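Local coordinates for uncharacterized protein DSY3957 (Desulfitobacterium hafniense, PDB 3HXL) that probably forms the contractile sheath around the tube of a phage-type tail, at residues V249-L261 and G287-T299. Numbering follows the deposited sequence.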
loop_
_atom_site.group_PDB
_atom_site.type_symbol
_atom_site.label_atom_id
_atom_site.label_comp_id
_atom_site.label_asym_id
_atom_site.label_seq_id
_atom_site.Cartn_x
_atom_site.Cartn_y
_atom_site.Cartn_z
ATOM N N VAL A 249 -0.347 -1.513 -15.399
ATOM C CA VAL A 249 -1.266 -2.631 -15.620
ATOM C C VAL A 249 -2.156 -2.312 -16.822
ATOM O O VAL A 249 -2.846 -1.292 -16.833
ATOM C CB VAL A 249 -2.158 -2.860 -14.381
ATOM C CG1 VAL A 249 -3.037 -4.086 -14.585
ATOM C CG2 VAL A 249 -1.291 -3.013 -13.140
ATOM N N LYS A 250 -2.139 -3.188 -17.824
ATOM C CA LYS A 250 -2.911 -2.987 -19.053
ATOM C C LYS A 250 -4.355 -3.470 -19.000
ATOM O O LYS A 250 -5.279 -2.754 -19.417
ATOM C CB LYS A 250 -2.203 -3.671 -20.233
ATOM C CG LYS A 250 -2.784 -3.330 -21.613
ATOM C CD LYS A 250 -2.043 -4.063 -22.726
ATOM C CE LYS A 250 -2.524 -3.635 -24.117
ATOM N NZ LYS A 250 -2.253 -2.186 -24.388
ATOM N N ASN A 251 -4.554 -4.688 -18.503
ATOM C CA ASN A 251 -5.895 -5.247 -18.426
ATOM C C ASN A 251 -6.306 -5.667 -17.018
ATOM O O ASN A 251 -5.535 -5.546 -16.062
ATOM C CB ASN A 251 -6.049 -6.426 -19.415
ATOM C CG ASN A 251 -5.107 -7.590 -19.124
ATOM O OD1 ASN A 251 -4.134 -7.450 -18.388
ATOM N ND2 ASN A 251 -5.387 -8.739 -19.726
ATOM N N GLY A 252 -7.540 -6.139 -16.906
ATOM C CA GLY A 252 -8.062 -6.570 -15.626
ATOM C C GLY A 252 -8.313 -8.061 -15.631
ATOM O O GLY A 252 -7.825 -8.788 -16.502
ATOM N N VAL A 253 -9.102 -8.517 -14.671
ATOM C CA VAL A 253 -9.386 -9.934 -14.567
ATOM C C VAL A 253 -10.833 -10.210 -14.217
ATOM O O VAL A 253 -11.601 -9.297 -13.906
ATOM C CB VAL A 253 -8.495 -10.577 -13.490
ATOM C CG1 VAL A 253 -7.026 -10.419 -13.865
ATOM C CG2 VAL A 253 -8.760 -9.916 -12.142
ATOM N N VAL A 254 -11.201 -11.484 -14.292
ATOM C CA VAL A 254 -12.541 -11.914 -13.945
ATOM C C VAL A 254 -12.365 -12.856 -12.769
ATOM O O VAL A 254 -11.621 -13.837 -12.857
ATOM C CB VAL A 254 -13.220 -12.656 -15.110
ATOM C CG1 VAL A 254 -14.632 -13.046 -14.715
ATOM C CG2 VAL A 254 -13.247 -11.755 -16.350
ATOM N N LEU A 255 -13.033 -12.535 -11.667
ATOM C CA LEU A 255 -12.947 -13.321 -10.445
ATOM C C LEU A 255 -13.864 -14.543 -10.461
ATOM O O LEU A 255 -14.801 -14.622 -11.257
ATOM C CB LEU A 255 -13.286 -12.437 -9.244
ATOM C CG LEU A 255 -12.449 -11.163 -9.060
ATOM C CD1 LEU A 255 -12.834 -10.492 -7.743
ATOM C CD2 LEU A 255 -10.966 -11.511 -9.058
ATOM N N ALA A 256 -13.589 -15.496 -9.578
ATOM C CA ALA A 256 -14.395 -16.708 -9.509
ATOM C C ALA A 256 -15.853 -16.411 -9.161
ATOM O O ALA A 256 -16.745 -17.185 -9.503
ATOM C CB ALA A 256 -13.797 -17.682 -8.494
ATOM N N ASP A 257 -16.100 -15.295 -8.484
ATOM C CA ASP A 257 -17.467 -14.937 -8.110
ATOM C C ASP A 257 -18.175 -14.197 -9.245
ATOM O O ASP A 257 -19.300 -13.731 -9.080
ATOM C CB ASP A 257 -17.461 -14.073 -6.845
ATOM C CG ASP A 257 -16.963 -12.665 -7.100
ATOM O OD1 ASP A 257 -16.167 -12.477 -8.042
ATOM O OD2 ASP A 257 -17.360 -11.750 -6.347
ATOM N N GLY A 258 -17.511 -14.099 -10.393
ATOM C CA GLY A 258 -18.097 -13.419 -11.535
ATOM C C GLY A 258 -17.698 -11.958 -11.668
ATOM O O GLY A 258 -17.916 -11.351 -12.715
ATOM N N THR A 259 -17.109 -11.397 -10.614
ATOM C CA THR A 259 -16.679 -9.998 -10.605
ATOM C C THR A 259 -15.656 -9.679 -11.695
ATOM O O THR A 259 -14.669 -10.393 -11.861
ATOM C CB THR A 259 -16.034 -9.612 -9.252
ATOM O OG1 THR A 259 -16.950 -9.876 -8.184
ATOM C CG2 THR A 259 -15.655 -8.130 -9.239
ATOM N N ILE A 260 -15.893 -8.602 -12.436
ATOM C CA ILE A 260 -14.960 -8.184 -13.470
ATOM C C ILE A 260 -14.224 -6.958 -12.944
ATOM O O ILE A 260 -14.841 -5.935 -12.656
ATOM C CB ILE A 260 -15.677 -7.795 -14.787
ATOM C CG1 ILE A 260 -16.318 -9.028 -15.435
ATOM C CG2 ILE A 260 -14.685 -7.162 -15.755
ATOM C CD1 ILE A 260 -17.683 -9.371 -14.888
ATOM N N LEU A 261 -12.909 -7.058 -12.796
ATOM C CA LEU A 261 -12.134 -5.923 -12.315
ATOM C C LEU A 261 -11.419 -5.259 -13.481
ATOM O O LEU A 261 -10.829 -5.934 -14.321
ATOM C CB LEU A 261 -11.105 -6.380 -11.281
ATOM C CG LEU A 261 -11.636 -7.032 -10.000
ATOM C CD1 LEU A 261 -10.444 -7.468 -9.139
ATOM C CD2 LEU A 261 -12.520 -6.054 -9.223
ATOM N N GLY A 287 -0.513 -16.602 -10.657
ATOM C CA GLY A 287 -1.883 -16.259 -10.965
ATOM C C GLY A 287 -2.442 -15.210 -10.031
ATOM O O GLY A 287 -2.071 -15.147 -8.859
ATOM N N TYR A 288 -3.320 -14.367 -10.561
ATOM C CA TYR A 288 -3.977 -13.336 -9.769
ATOM C C TYR A 288 -4.935 -14.104 -8.861
ATOM O O TYR A 288 -5.873 -14.730 -9.345
ATOM C CB TYR A 288 -4.768 -12.406 -10.691
ATOM C CG TYR A 288 -5.512 -11.291 -9.990
ATOM C CD1 TYR A 288 -6.492 -11.562 -9.035
ATOM C CD2 TYR A 288 -5.244 -9.957 -10.292
ATOM C CE1 TYR A 288 -7.185 -10.533 -8.396
ATOM C CE2 TYR A 288 -5.926 -8.923 -9.662
ATOM C CZ TYR A 288 -6.891 -9.214 -8.716
ATOM O OH TYR A 288 -7.540 -8.180 -8.073
ATOM N N ASP A 289 -4.709 -14.049 -7.554
ATOM C CA ASP A 289 -5.548 -14.777 -6.606
ATOM C C ASP A 289 -7.051 -14.576 -6.786
ATOM O O ASP A 289 -7.544 -13.448 -6.752
ATOM C CB ASP A 289 -5.161 -14.406 -5.173
ATOM C CG ASP A 289 -3.675 -14.522 -4.929
ATOM O OD1 ASP A 289 -2.997 -13.476 -4.857
ATOM O OD2 ASP A 289 -3.185 -15.664 -4.817
ATOM N N GLU A 290 -7.765 -15.685 -6.976
ATOM C CA GLU A 290 -9.237 -15.681 -7.139
ATOM C C GLU A 290 -9.711 -15.451 -8.581
ATOM O O GLU A 290 -10.902 -15.575 -8.863
ATOM C CB GLU A 290 -9.908 -14.676 -6.170
ATOM C CG GLU A 290 -11.449 -14.672 -6.174
ATOM C CD GLU A 290 -12.067 -13.680 -5.191
ATOM O OE1 GLU A 290 -11.322 -12.876 -4.597
ATOM O OE2 GLU A 290 -13.310 -13.715 -5.016
ATOM N N ALA A 291 -8.789 -15.143 -9.488
ATOM C CA ALA A 291 -9.157 -14.880 -10.876
ATOM C C ALA A 291 -9.229 -16.129 -11.744
ATOM O O ALA A 291 -8.417 -17.040 -11.609
ATOM C CB ALA A 291 -8.179 -13.892 -11.484
ATOM N N VAL A 292 -10.197 -16.156 -12.656
ATOM C CA VAL A 292 -10.340 -17.306 -13.536
ATOM C C VAL A 292 -10.249 -16.959 -15.019
ATOM O O VAL A 292 -10.274 -17.846 -15.872
ATOM C CB VAL A 292 -11.664 -18.058 -13.254
ATOM C CG1 VAL A 292 -11.679 -18.522 -11.798
ATOM C CG2 VAL A 292 -12.868 -17.153 -13.530
ATOM N N ASP A 293 -10.125 -15.676 -15.328
ATOM C CA ASP A 293 -10.024 -15.244 -16.718
ATOM C C ASP A 293 -9.474 -13.817 -16.698
ATOM O O ASP A 293 -9.306 -13.233 -15.630
ATOM C CB ASP A 293 -11.421 -15.275 -17.365
ATOM C CG ASP A 293 -11.372 -15.403 -18.885
ATOM O OD1 ASP A 293 -10.293 -15.207 -19.479
ATOM O OD2 ASP A 293 -12.430 -15.692 -19.491
ATOM N N VAL A 294 -9.184 -13.259 -17.868
ATOM C CA VAL A 294 -8.673 -11.894 -17.933
ATOM C C VAL A 294 -9.618 -11.072 -18.805
ATOM O O VAL A 294 -10.376 -11.632 -19.597
ATOM C CB VAL A 294 -7.227 -11.856 -18.515
ATOM C CG1 VAL A 294 -6.342 -12.830 -17.745
ATOM C CG2 VAL A 294 -7.229 -12.209 -19.998
ATOM N N ALA A 295 -9.588 -9.751 -18.648
ATOM C CA ALA A 295 -10.458 -8.881 -19.430
ATOM C C ALA A 295 -9.815 -7.521 -19.670
ATOM O O ALA A 295 -9.597 -6.751 -18.740
ATOM C CB ALA A 295 -11.801 -8.715 -18.729
ATOM N N PRO A 296 -9.536 -7.196 -20.940
ATOM C CA PRO A 296 -9.785 -8.079 -22.083
ATOM C C PRO A 296 -8.666 -9.071 -22.359
ATOM O O PRO A 296 -7.625 -9.062 -21.697
ATOM C CB PRO A 296 -9.957 -7.093 -23.229
ATOM C CG PRO A 296 -8.954 -6.038 -22.882
ATOM C CD PRO A 296 -9.179 -5.840 -21.393
ATOM N N ARG A 297 -8.902 -9.936 -23.341
ATOM C CA ARG A 297 -7.917 -10.922 -23.758
ATOM C C ARG A 297 -7.206 -10.340 -24.971
ATOM O O ARG A 297 -7.759 -9.489 -25.665
ATOM C CB ARG A 297 -8.591 -12.238 -24.140
ATOM C CG ARG A 297 -9.137 -13.026 -22.964
ATOM C CD ARG A 297 -9.610 -14.387 -23.433
ATOM N NE ARG A 297 -9.865 -15.293 -22.322
ATOM C CZ ARG A 297 -10.185 -16.574 -22.471
ATOM N NH1 ARG A 297 -10.288 -17.091 -23.688
ATOM N NH2 ARG A 297 -10.394 -17.339 -21.406
ATOM N N TYR A 298 -5.987 -10.807 -25.224
ATOM C CA TYR A 298 -5.185 -10.319 -26.341
ATOM C C TYR A 298 -4.637 -11.468 -27.175
ATOM O O TYR A 298 -4.531 -12.601 -26.699
ATOM C CB TYR A 298 -4.000 -9.500 -25.816
ATOM C CG TYR A 298 -4.378 -8.331 -24.933
ATOM C CD1 TYR A 298 -5.015 -7.209 -25.462
ATOM C CD2 TYR A 298 -4.101 -8.347 -23.566
ATOM C CE1 TYR A 298 -5.370 -6.129 -24.653
ATOM C CE2 TYR A 298 -4.449 -7.273 -22.741
ATOM C CZ TYR A 298 -5.084 -6.172 -23.291
ATOM O OH TYR A 298 -5.458 -5.130 -22.487
ATOM N N THR A 299 -4.283 -11.170 -28.420
ATOM C CA THR A 299 -3.707 -12.175 -29.308
ATOM C C THR A 299 -2.209 -12.249 -29.020
ATOM O O THR A 299 -1.669 -11.392 -28.324
ATOM C CB THR A 299 -3.895 -11.788 -30.782
ATOM O OG1 THR A 299 -3.158 -10.588 -31.055
ATOM C CG2 THR A 299 -5.371 -11.547 -31.087
#
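Gly252 to Leu255 pairs antiparallel with Ala291 to Ala295, and a classic beta bulge sets Val292 and Asp293 together opposite Val254. Val254 O takes the bulge's main bond from Val292 N at 2.7 Å and a weak one from Asp293 N. Gly252 and Ala295 exchange two backbone bonds, and Ala256 N, in the type I turn that leads back to Leu261, reaches Glu290 O. The pairing lies in the subtilisin-like domain, in a mixed sheet where strand 246-255 also pairs with 232-236 and 260-261.

On one face of the sheet Val253 covers one face of the Tyr288 ring. With Tyr288 CG anti to the backbone N (chi1 179°), the ring lies under Val253 CG2, which sits 3.8 Å from the ring centroid and almost on its normal, a CH-pi contact. Leu255 CD2 reaches the ring obliquely, while Leu261 CD1 comes up against the hydroxyl, itself hydrogen-bonded to Glu77; Trp269 stacks on the same ring. Val254 and Asp293 point side by side from the other face, next to Ala295 CB.

At the far end, Tyr298 packs against the aliphatic stem of Lys250, whose NZ forms a salt bridge with Glu311. The hydroxyl, Tyr298 OH, also lies 3.4 Å from Asn251 CB. Asn251 and the ring run in opposite directions, with the amide plane turned 41° from the ring. Both ends of the amide are held: Asn251 OD1 accepts from the backbone N of Phe314, and Asn251 ND2 gives a nearly straight bond (172°), within the amide plane, to Pro296 O at 3.0 Å.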